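Local coordinates for DNA polymerase (Bacillus phage phi29, PDB 2PY5), which replicates the phage genome by protein-primed, highly processive strand-displacement synthesis and proofreads it with a 3'-5' exonuclease, at residues L262-E267 / P424-M429. The protein carries 2 engineered substitutions. Numbering follows the deposited sequence.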
loop_
_atom_site.group_PDB
_atom_site.type_symbol
_atom_site.label_atom_id
_atom_site.label_comp_id
_atom_site.label_asym_id
_atom_site.label_seq_id
_atom_site.Cartn_x
_atom_site.Cartn_y
_atom_site.Cartn_z
ATOM N N LEU F 262 7.680 -21.206 -9.887
ATOM C CA LEU F 262 7.205 -21.351 -11.261
ATOM C C LEU F 262 6.120 -20.320 -11.528
ATOM O O LEU F 262 5.082 -20.326 -10.866
ATOM C CB LEU F 262 6.654 -22.755 -11.483
ATOM C CG LEU F 262 6.303 -23.150 -12.908
ATOM C CD1 LEU F 262 7.559 -23.182 -13.818
ATOM C CD2 LEU F 262 5.602 -24.508 -12.883
ATOM N N LEU F 263 6.342 -19.461 -12.512
ATOM C CA LEU F 263 5.449 -18.331 -12.780
ATOM C C LEU F 263 5.049 -18.261 -14.251
ATOM O O LEU F 263 5.808 -18.691 -15.134
ATOM C CB LEU F 263 6.077 -17.020 -12.323
ATOM C CG LEU F 263 6.372 -16.874 -10.826
ATOM C CD1 LEU F 263 7.246 -15.663 -10.519
ATOM C CD2 LEU F 263 5.030 -16.811 -10.077
ATOM N N PRO F 264 3.858 -17.728 -14.532
ATOM C CA PRO F 264 3.311 -17.773 -15.885
ATOM C C PRO F 264 3.870 -16.714 -16.819
ATOM O O PRO F 264 4.215 -15.601 -16.394
ATOM C CB PRO F 264 1.818 -17.493 -15.632
ATOM C CG PRO F 264 1.853 -16.549 -14.511
ATOM C CD PRO F 264 2.904 -17.086 -13.599
ATOM N N TYR F 265 3.897 -17.040 -18.114
ATOM C CA TYR F 265 4.187 -16.054 -19.145
ATOM C C TYR F 265 3.488 -16.447 -20.453
ATOM O O TYR F 265 2.934 -17.569 -20.591
ATOM C CB TYR F 265 5.708 -15.903 -19.352
ATOM C CG TYR F 265 6.345 -17.050 -20.090
ATOM C CD1 TYR F 265 6.524 -16.997 -21.472
ATOM C CD2 TYR F 265 6.755 -18.192 -19.421
ATOM C CE1 TYR F 265 7.091 -18.054 -22.161
ATOM C CE2 TYR F 265 7.339 -19.275 -20.126
ATOM C CZ TYR F 265 7.470 -19.190 -21.485
ATOM O OH TYR F 265 8.061 -20.250 -22.190
ATOM N N GLY F 266 3.536 -15.527 -21.412
ATOM C CA GLY F 266 3.019 -15.777 -22.741
ATOM C C GLY F 266 1.525 -15.731 -22.920
ATOM O O GLY F 266 0.776 -15.379 -21.995
ATOM N N GLU F 267 1.084 -16.091 -24.125
ATOM C CA GLU F 267 -0.331 -16.061 -24.460
ATOM C C GLU F 267 -0.984 -17.276 -23.834
ATOM O O GLU F 267 -0.526 -18.398 -24.054
ATOM C CB GLU F 267 -0.564 -16.107 -25.970
ATOM C CG GLU F 267 -2.028 -15.862 -26.372
ATOM C CD GLU F 267 -2.529 -14.428 -26.062
ATOM O OE1 GLU F 267 -1.731 -13.483 -26.210
ATOM O OE2 GLU F 267 -3.730 -14.255 -25.678
ATOM N N PRO F 424 -3.668 -3.894 -20.454
ATOM C CA PRO F 424 -3.167 -4.597 -19.281
ATOM C C PRO F 424 -1.641 -4.709 -19.335
ATOM O O PRO F 424 -1.031 -4.498 -20.384
ATOM C CB PRO F 424 -3.772 -6.006 -19.406
ATOM C CG PRO F 424 -4.698 -5.986 -20.481
ATOM C CD PRO F 424 -4.556 -4.736 -21.273
ATOM N N VAL F 425 -1.055 -5.024 -18.191
ATOM C CA VAL F 425 0.364 -5.281 -18.074
ATOM C C VAL F 425 0.483 -6.801 -18.251
ATOM O O VAL F 425 0.615 -7.265 -19.388
ATOM C CB VAL F 425 0.962 -4.730 -16.751
ATOM C CG1 VAL F 425 2.434 -5.048 -16.679
ATOM C CG2 VAL F 425 0.714 -3.195 -16.610
ATOM N N TYR F 426 0.407 -7.577 -17.177
ATOM C CA TYR F 426 0.350 -9.059 -17.312
ATOM C C TYR F 426 -0.204 -9.652 -16.037
ATOM O O TYR F 426 0.499 -10.105 -15.142
ATOM C CB TYR F 426 1.714 -9.663 -17.714
ATOM C CG TYR F 426 1.567 -11.100 -18.164
ATOM C CD1 TYR F 426 1.043 -11.406 -19.427
ATOM C CD2 TYR F 426 1.909 -12.156 -17.339
ATOM C CE1 TYR F 426 0.880 -12.738 -19.829
ATOM C CE2 TYR F 426 1.728 -13.477 -17.748
ATOM C CZ TYR F 426 1.202 -13.744 -18.989
ATOM O OH TYR F 426 1.023 -15.066 -19.386
ATOM N N THR F 427 -1.523 -9.592 -15.948
ATOM C CA THR F 427 -2.235 -9.939 -14.720
ATOM C C THR F 427 -1.969 -11.378 -14.225
ATOM O O THR F 427 -1.918 -11.585 -13.011
ATOM C CB THR F 427 -3.736 -9.636 -14.873
ATOM O OG1 THR F 427 -3.888 -8.270 -15.310
ATOM C CG2 THR F 427 -4.496 -9.838 -13.548
ATOM N N PRO F 428 -1.758 -12.367 -15.131
ATOM C CA PRO F 428 -1.473 -13.705 -14.588
ATOM C C PRO F 428 -0.271 -13.716 -13.620
ATOM O O PRO F 428 -0.232 -14.490 -12.691
ATOM C CB PRO F 428 -1.152 -14.519 -15.843
ATOM C CG PRO F 428 -1.927 -13.837 -16.908
ATOM C CD PRO F 428 -1.825 -12.394 -16.607
ATOM N N MET F 429 0.735 -12.872 -13.888
ATOM C CA MET F 429 1.905 -12.842 -13.030
ATOM C C MET F 429 1.539 -12.402 -11.623
ATOM O O MET F 429 2.013 -12.973 -10.635
ATOM C CB MET F 429 2.986 -11.934 -13.641
ATOM C CG MET F 429 4.294 -11.872 -12.934
ATOM S SD MET F 429 5.096 -13.469 -12.786
ATOM C CE MET F 429 6.042 -13.717 -14.273
#
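M429, in the first turn of helix 427-447, and Y426, just ahead of that helix, pack against L263-G266 at a subdomain junction of this B-family polymerase: the start of a palm helix meets the TPR1 insertion, where strand 263-265 belongs to an antiparallel sheet with strand 340-356. M429 CB lies at the edge of the Y426 ring, in its plane. CG stands anti to the backbone N (chi1 -176°), and the chain then bends at both chi2 and chi3, bringing the thioether over to the strand. M429 SD meets L263 CB at 3.7 Å and, almost as closely, L263 CD1; the two side chains cross at about a right angle. The terminal M429 CE touches L263 CB and lies 3.4 Å from P264 O. P264 O is buried with no hydrogen-bond partner in the model; Y426 CE2 lies 3.5 Å from it.

The P264 ring sits against the first helical turn, with P264 CG 3.4 Å from P428 O and also touching P428 CB. P428 in turn lays its CD over the centre of one face of the Y426 ring, while F211 also meets that ring, its plane inclined to it.

The chain turns a corner at G266, and here the phenol makes the polar link between the segments: Y426 OH donates to G266 O at 2.6 Å. The hydroxyl approaches a lone pair of G266 O within the plane of the carbonyl, at a C=O...OH angle of 136°.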